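Transcription termination factor FttA (PDB 2XR1) probably terminates archaeal transcription as a homodimeric, two-zinc beta-CASP nuclease that cuts nascent RNA where it leaves RNA polymerase. Local coordinates at residues I507-V519 / L534-G546. Residues are numbered along the deposited sequence; the frame is centred on the assembly and turned at random.
Sequences ILATSGMMNGGPV and LVFVGYQADGTIG
Met513, Met514 and Asn515 meet the loop and helix start at Tyr539–Gly546 in a buried loop-to-loop contact at the carboxy-terminal ends of two parallel strands of the beta-CASP domain. Two amides at the start of helix 545-550 donate across it: Gly546 N bonds to Met513 O at 2.9 Å, and Ile545 N to Asn515 OD1 at 3.2 Å (N-H...O 162°), standing above the amide carbonyl plane of Asn515. Thr544, the N-cap residue, turns its OG1 to Arg547 N, so these first amides all have acceptors.

The Met513 chain runs extended beyond CG, which carries CE over one face of the Tyr539 ring, 3.7 Å from the centroid and 24° off the normal, a CH-pi contact. One atom back along the chain, SD accepts a weak hydrogen bond from Ala541 N at 3.4 Å. Met514 instead bends at chi3 (87°) toward strand 533-536: its SD makes an oblique Met-aromatic contact with Phe536, 3.9 Å from CE1, and its CE meets Leu534 CD1 tip to tip at 4.0 Å.

The Tyr539 side chain comes within about 4 Å of that of zinc ligand His607 and about 5 Å of a bound zinc ion (nearest atoms), placing this junction beside the metal site. Strand 414-417 lies between 506-509 and 533-536 in the sheet, Arg423 of helix 423-436 touches Met513 and Gln540, and helix 518-526 packs on Met514.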
ATOM      1  N   ILE B 507       9.914  45.443   4.732  1.00 45.85           N
ATOM      2  CA  ILE B 507       9.169  44.561   5.614  1.00 45.77           C
ATOM      3  C   ILE B 507       9.346  43.085   5.217  1.00 43.22           C
ATOM      4  O   ILE B 507       8.869  42.670   4.159  1.00 42.59           O
ATOM      5  CB  ILE B 507       7.681  44.942   5.630  1.00 47.80           C
ATOM      6  CG1 ILE B 507       7.559  46.429   5.971  1.00 52.00           C
ATOM      7  CG2 ILE B 507       6.907  44.106   6.638  1.00 46.98           C
ATOM      8  CD1 ILE B 507       6.170  46.892   6.167  1.00 55.53           C
ATOM      9  N   LEU B 508      10.052  42.318   6.045  1.00 41.86           N
ATOM     10  CA  LEU B 508       9.989  40.866   5.972  1.00 40.72           C
ATOM     11  C   LEU B 508       8.819  40.450   6.829  1.00 41.92           C
ATOM     12  O   LEU B 508       8.715  40.862   7.973  1.00 43.93           O
ATOM     13  CB  LEU B 508      11.275  40.216   6.463  1.00 39.46           C
ATOM     14  CG  LEU B 508      12.318  40.025   5.352  1.00 39.65           C
ATOM     15  CD1 LEU B 508      12.153  41.064   4.294  1.00 42.66           C
ATOM     16  CD2 LEU B 508      13.752  40.044   5.871  1.00 40.23           C
ATOM     17  N   ALA B 509       7.903  39.683   6.269  1.00 41.66           N
ATOM     18  CA  ALA B 509       6.709  39.316   7.009  1.00 43.59           C
ATOM     19  C   ALA B 509       6.164  38.014   6.498  1.00 43.14           C
ATOM     20  O   ALA B 509       6.333  37.658   5.320  1.00 41.53           O
ATOM     21  CB  ALA B 509       5.647  40.394   6.918  1.00 45.90           C
ATOM     22  N   THR B 510       5.446  37.364   7.396  1.00 44.49           N
ATOM     23  CA  THR B 510       4.923  36.032   7.223  1.00 44.47           C
ATOM     24  C   THR B 510       3.460  36.111   6.747  1.00 46.77           C
ATOM     25  O   THR B 510       2.761  37.074   7.073  1.00 49.58           O
ATOM     26  CB  THR B 510       5.128  35.311   8.596  1.00 45.42           C
ATOM     27  OG1 THR B 510       6.089  34.262   8.424  1.00 44.16           O
ATOM     28  CG2 THR B 510       3.850  34.794   9.237  1.00 47.84           C
ATOM     29  N   SER B 511       2.953  35.135   6.002  1.00 46.74           N
ATOM     30  CA  SER B 511       3.663  33.918   5.625  1.00 44.98           C
ATOM     31  C   SER B 511       4.208  34.000   4.221  1.00 42.66           C
ATOM     32  O   SER B 511       3.741  34.734   3.400  1.00 43.56           O
ATOM     33  CB  SER B 511       2.737  32.706   5.723  1.00 46.59           C
ATOM     34  OG  SER B 511       1.513  32.985   5.111  1.00 47.64           O
ATOM     35  N   GLY B 512       5.197  33.191   3.953  1.00 41.20           N
ATOM     36  CA  GLY B 512       5.941  33.277   2.692  1.00 40.02           C
ATOM     37  C   GLY B 512       5.249  33.139   1.355  1.00 39.55           C
ATOM     38  O   GLY B 512       5.874  33.438   0.346  1.00 38.72           O
ATOM     39  N   MET B 513       3.995  32.687   1.332  1.00 41.52           N
ATOM     40  CA  MET B 513       3.204  32.633   0.075  1.00 42.75           C
ATOM     41  C   MET B 513       1.864  33.369   0.180  1.00 45.40           C
ATOM     42  O   MET B 513       0.924  33.126  -0.579  1.00 47.61           O
ATOM     43  CB  MET B 513       3.040  31.181  -0.388  1.00 42.71           C
ATOM     44  CG  MET B 513       4.398  30.513  -0.686  1.00 40.81           C
ATOM     45  SD  MET B 513       4.189  28.855  -1.282  1.00 45.70           S
ATOM     46  CE  MET B 513       5.846  28.407  -1.848  1.00 40.62           C
ATOM     47  N   MET B 514       1.797  34.277   1.155  1.00 45.97           N
ATOM     48  CA  MET B 514       0.684  35.191   1.351  1.00 48.28           C
ATOM     49  C   MET B 514      -0.656  34.524   1.576  1.00 51.09           C
ATOM     50  O   MET B 514      -1.682  35.155   1.380  1.00 53.77           O
ATOM     51  CB  MET B 514       0.606  36.164   0.171  1.00 48.91           C
ATOM     52  CG  MET B 514       1.846  37.011   0.027  1.00 46.34           C
ATOM     53  SD  MET B 514       1.863  38.080  -1.410  1.00 46.24           S
ATOM     54  CE  MET B 514       1.025  39.548  -0.803  1.00 47.76           C
ATOM     55  N   ASN B 515      -0.660  33.265   2.003  1.00 51.41           N
ATOM     56  CA  ASN B 515      -1.916  32.601   2.375  1.00 55.44           C
ATOM     57  C   ASN B 515      -2.431  33.068   3.711  1.00 57.40           C
ATOM     58  O   ASN B 515      -3.543  32.738   4.102  1.00 61.52           O
ATOM     59  CB  ASN B 515      -1.827  31.057   2.302  1.00 55.46           C
ATOM     60  CG  ASN B 515      -2.463  30.491   1.005  1.00 58.72           C
ATOM     61  OD1 ASN B 515      -2.863  31.256   0.120  1.00 61.28           O
ATOM     62  ND2 ASN B 515      -2.557  29.157   0.897  1.00 60.61           N
ATOM     63  N   GLY B 516      -1.633  33.849   4.419  1.00 55.79           N
ATOM     64  CA  GLY B 516      -2.119  34.547   5.590  1.00 57.94           C
ATOM     65  C   GLY B 516      -0.992  35.160   6.370  1.00 55.62           C
ATOM     66  O   GLY B 516       0.136  35.221   5.904  1.00 52.23           O
ATOM     67  N   GLY B 517      -1.300  35.598   7.581  1.00 57.95           N
ATOM     68  CA  GLY B 517      -0.295  36.155   8.470  1.00 56.69           C
ATOM     69  C   GLY B 517      -0.247  37.660   8.358  1.00 57.51           C
ATOM     70  O   GLY B 517      -1.027  38.261   7.622  1.00 59.26           O
ATOM     71  N   PRO B 518       0.658  38.287   9.106  1.00 56.54           N
ATOM     72  CA  PRO B 518       0.742  39.739   9.118  1.00 57.79           C
ATOM     73  C   PRO B 518       1.054  40.362   7.741  1.00 56.20           C
ATOM     74  O   PRO B 518       0.729  41.528   7.523  1.00 58.29           O
ATOM     75  CB  PRO B 518       1.875  40.011  10.125  1.00 56.86           C
ATOM     76  CG  PRO B 518       2.657  38.721  10.172  1.00 54.05           C
ATOM     77  CD  PRO B 518       1.625  37.666  10.024  1.00 54.94           C
ATOM     78  N   VAL B 519       1.660  39.613   6.816  1.00 52.81           N
ATOM     79  CA  VAL B 519       1.985  40.185   5.507  1.00 51.43           C
ATOM     80  C   VAL B 519       0.711  40.622   4.762  1.00 54.32           C
ATOM     81  O   VAL B 519       0.731  41.500   3.901  1.00 53.78           O
ATOM     82  CB  VAL B 519       2.851  39.228   4.637  1.00 47.99           C
ATOM     83  CG1 VAL B 519       2.025  38.108   4.015  1.00 47.62           C
ATOM     84  CG2 VAL B 519       3.582  40.009   3.565  1.00 46.68           C
ATOM     85  N   LEU B 534       6.465  44.752  -4.105  1.00 49.29           N
ATOM     86  CA  LEU B 534       6.226  43.478  -3.472  1.00 47.45           C
ATOM     87  C   LEU B 534       7.245  42.484  -4.005  1.00 44.82           C
ATOM     88  O   LEU B 534       7.203  42.162  -5.190  1.00 45.16           O
ATOM     89  CB  LEU B 534       4.801  43.004  -3.784  1.00 49.07           C
ATOM     90  CG  LEU B 534       4.389  41.650  -3.189  1.00 47.29           C
ATOM     91  CD1 LEU B 534       4.227  41.810  -1.699  1.00 46.89           C
ATOM     92  CD2 LEU B 534       3.110  41.142  -3.862  1.00 47.76           C
ATOM     93  N   VAL B 535       8.130  41.977  -3.141  1.00 42.65           N
ATOM     94  CA  VAL B 535       9.293  41.220  -3.606  1.00 40.64           C
ATOM     95  C   VAL B 535       9.126  39.741  -3.349  1.00 38.98           C
ATOM     96  O   VAL B 535       9.119  39.312  -2.211  1.00 39.18           O
ATOM     97  CB  VAL B 535      10.570  41.719  -2.897  1.00 40.10           C
ATOM     98  CG1 VAL B 535      11.830  41.112  -3.522  1.00 38.87           C
ATOM     99  CG2 VAL B 535      10.634  43.259  -2.958  1.00 42.08           C
ATOM    100  N   PHE B 536       8.989  38.954  -4.396  1.00 38.48           N
ATOM    101  CA  PHE B 536       8.981  37.501  -4.245  1.00 37.53           C
ATOM    102  C   PHE B 536      10.389  36.915  -4.333  1.00 35.92           C
ATOM    103  O   PHE B 536      11.033  37.033  -5.359  1.00 36.36           O
ATOM    104  CB  PHE B 536       8.115  36.853  -5.319  1.00 38.53           C
ATOM    105  CG  PHE B 536       6.654  37.088  -5.135  1.00 40.83           C
ATOM    106  CD1 PHE B 536       5.982  36.541  -4.065  1.00 40.67           C
ATOM    107  CD2 PHE B 536       5.933  37.846  -6.049  1.00 43.28           C
ATOM    108  CE1 PHE B 536       4.633  36.758  -3.891  1.00 42.40           C
ATOM    109  CE2 PHE B 536       4.574  38.045  -5.881  1.00 44.09           C
ATOM    110  CZ  PHE B 536       3.932  37.499  -4.804  1.00 44.05           C
ATOM    111  N   VAL B 537      10.832  36.246  -3.275  1.00 35.12           N
ATOM    112  CA  VAL B 537      12.212  35.791  -3.156  1.00 33.97           C
ATOM    113  C   VAL B 537      12.344  34.291  -3.315  1.00 33.77           C
ATOM    114  O   VAL B 537      13.447  33.764  -3.270  1.00 34.25           O
ATOM    115  CB  VAL B 537      12.811  36.158  -1.820  1.00 33.50           C
ATOM    116  CG1 VAL B 537      12.806  37.682  -1.626  1.00 34.15           C
ATOM    117  CG2 VAL B 537      12.079  35.470  -0.746  1.00 32.77           C
ATOM    118  N   GLY B 538      11.236  33.604  -3.528  1.00 33.93           N
ATOM    119  CA  GLY B 538      11.276  32.181  -3.808  1.00 33.83           C
ATOM    120  C   GLY B 538      10.005  31.744  -4.518  1.00 34.71           C
ATOM    121  O   GLY B 538       9.047  32.523  -4.582  1.00 36.05           O
ATOM    122  N   TYR B 539       9.944  30.496  -4.976  1.00 34.10           N
ATOM    123  CA  TYR B 539       8.728  30.005  -5.641  1.00 35.33           C
ATOM    124  C   TYR B 539       7.490  30.155  -4.753  1.00 35.71           C
ATOM    125  O   TYR B 539       7.575  30.141  -3.521  1.00 34.76           O
ATOM    126  CB  TYR B 539       8.857  28.531  -6.083  1.00 36.06           C
ATOM    127  CG  TYR B 539       8.612  27.551  -4.962  1.00 35.39           C
ATOM    128  CD1 TYR B 539       9.570  27.321  -4.002  1.00 34.55           C
ATOM    129  CD2 TYR B 539       7.415  26.883  -4.859  1.00 38.11           C
ATOM    130  CE1 TYR B 539       9.353  26.456  -2.947  1.00 37.01           C
ATOM    131  CE2 TYR B 539       7.170  25.972  -3.815  1.00 39.58           C
ATOM    132  CZ  TYR B 539       8.139  25.775  -2.849  1.00 40.23           C
ATOM    133  OH  TYR B 539       7.914  24.883  -1.806  1.00 41.60           O
ATOM    134  N   GLN B 540       6.350  30.299  -5.421  1.00 37.05           N
ATOM    135  CA  GLN B 540       5.028  30.333  -4.807  1.00 38.09           C
ATOM    136  C   GLN B 540       4.264  29.161  -5.400  1.00 39.61           C
ATOM    137  O   GLN B 540       4.178  29.042  -6.601  1.00 39.66           O
ATOM    138  CB  GLN B 540       4.314  31.620  -5.178  1.00 39.60           C
ATOM    139  CG  GLN B 540       5.135  32.892  -5.014  1.00 38.63           C
ATOM    140  CD  GLN B 540       5.264  33.300  -3.586  1.00 39.90           C
ATOM    141  OE1 GLN B 540       4.282  33.373  -2.856  1.00 40.38           O
ATOM    142  NE2 GLN B 540       6.497  33.535  -3.153  1.00 40.36           N
ATOM    143  N   ALA B 541       3.727  28.288  -4.552  1.00 40.54           N
ATOM    144  CA  ALA B 541       3.115  27.054  -5.008  1.00 42.51           C
ATOM    145  C   ALA B 541       1.742  27.303  -5.629  1.00 45.68           C
ATOM    146  O   ALA B 541       1.119  28.315  -5.346  1.00 46.29           O
ATOM    147  CB  ALA B 541       2.983  26.106  -3.860  1.00 42.81           C
ATOM    148  N   ASP B 542       1.297  26.370  -6.469  1.00 47.64           N
ATOM    149  CA  ASP B 542      -0.065  26.321  -6.951  1.00 51.62           C
ATOM    150  C   ASP B 542      -1.075  26.596  -5.845  1.00 53.22           C
ATOM    151  O   ASP B 542      -0.958  26.053  -4.746  1.00 53.28           O
ATOM    152  CB  ASP B 542      -0.380  24.918  -7.479  1.00 54.18           C
ATOM    153  CG  ASP B 542       0.304  24.595  -8.819  1.00 56.26           C
ATOM    154  OD1 ASP B 542       0.903  25.504  -9.460  1.00 56.89           O
ATOM    155  OD2 ASP B 542       0.228  23.403  -9.226  1.00 59.87           O
ATOM    156  N   GLY B 543      -2.082  27.414  -6.144  1.00 55.08           N
ATOM    157  CA  GLY B 543      -3.208  27.631  -5.240  1.00 57.05           C
ATOM    158  C   GLY B 543      -2.969  28.691  -4.191  1.00 55.33           C
ATOM    159  O   GLY B 543      -3.861  29.018  -3.427  1.00 57.91           O
ATOM    160  N   THR B 544      -1.770  29.236  -4.127  1.00 51.54           N
ATOM    161  CA  THR B 544      -1.491  30.252  -3.130  1.00 50.15           C
ATOM    162  C   THR B 544      -1.836  31.639  -3.637  1.00 51.17           C
ATOM    163  O   THR B 544      -1.824  31.902  -4.831  1.00 51.22           O
ATOM    164  CB  THR B 544      -0.001  30.236  -2.639  1.00 46.26           C
ATOM    165  OG1 THR B 544       0.912  30.387  -3.725  1.00 42.73           O
ATOM    166  CG2 THR B 544       0.299  28.948  -1.912  1.00 46.40           C
ATOM    167  N   ILE B 545      -2.128  32.533  -2.697  1.00 52.23           N
ATOM    168  CA  ILE B 545      -2.374  33.925  -3.014  1.00 53.25           C
ATOM    169  C   ILE B 545      -1.142  34.456  -3.718  1.00 50.30           C
ATOM    170  O   ILE B 545      -1.252  35.036  -4.777  1.00 51.54           O
ATOM    171  CB  ILE B 545      -2.708  34.749  -1.741  1.00 54.30           C
ATOM    172  CG1 ILE B 545      -4.098  34.381  -1.221  1.00 57.85           C
ATOM    173  CG2 ILE B 545      -2.597  36.235  -2.007  1.00 54.11           C
ATOM    174  CD1 ILE B 545      -5.197  34.518  -2.247  1.00 60.82           C
ATOM    175  N   GLY B 546       0.033  34.221  -3.150  1.00 46.93           N
ATOM    176  CA  GLY B 546       1.263  34.716  -3.759  1.00 44.69           C
ATOM    177  C   GLY B 546       1.426  34.280  -5.206  1.00 44.59           C
ATOM    178  O   GLY B 546       1.813  35.057  -6.078  1.00 44.52           O
TER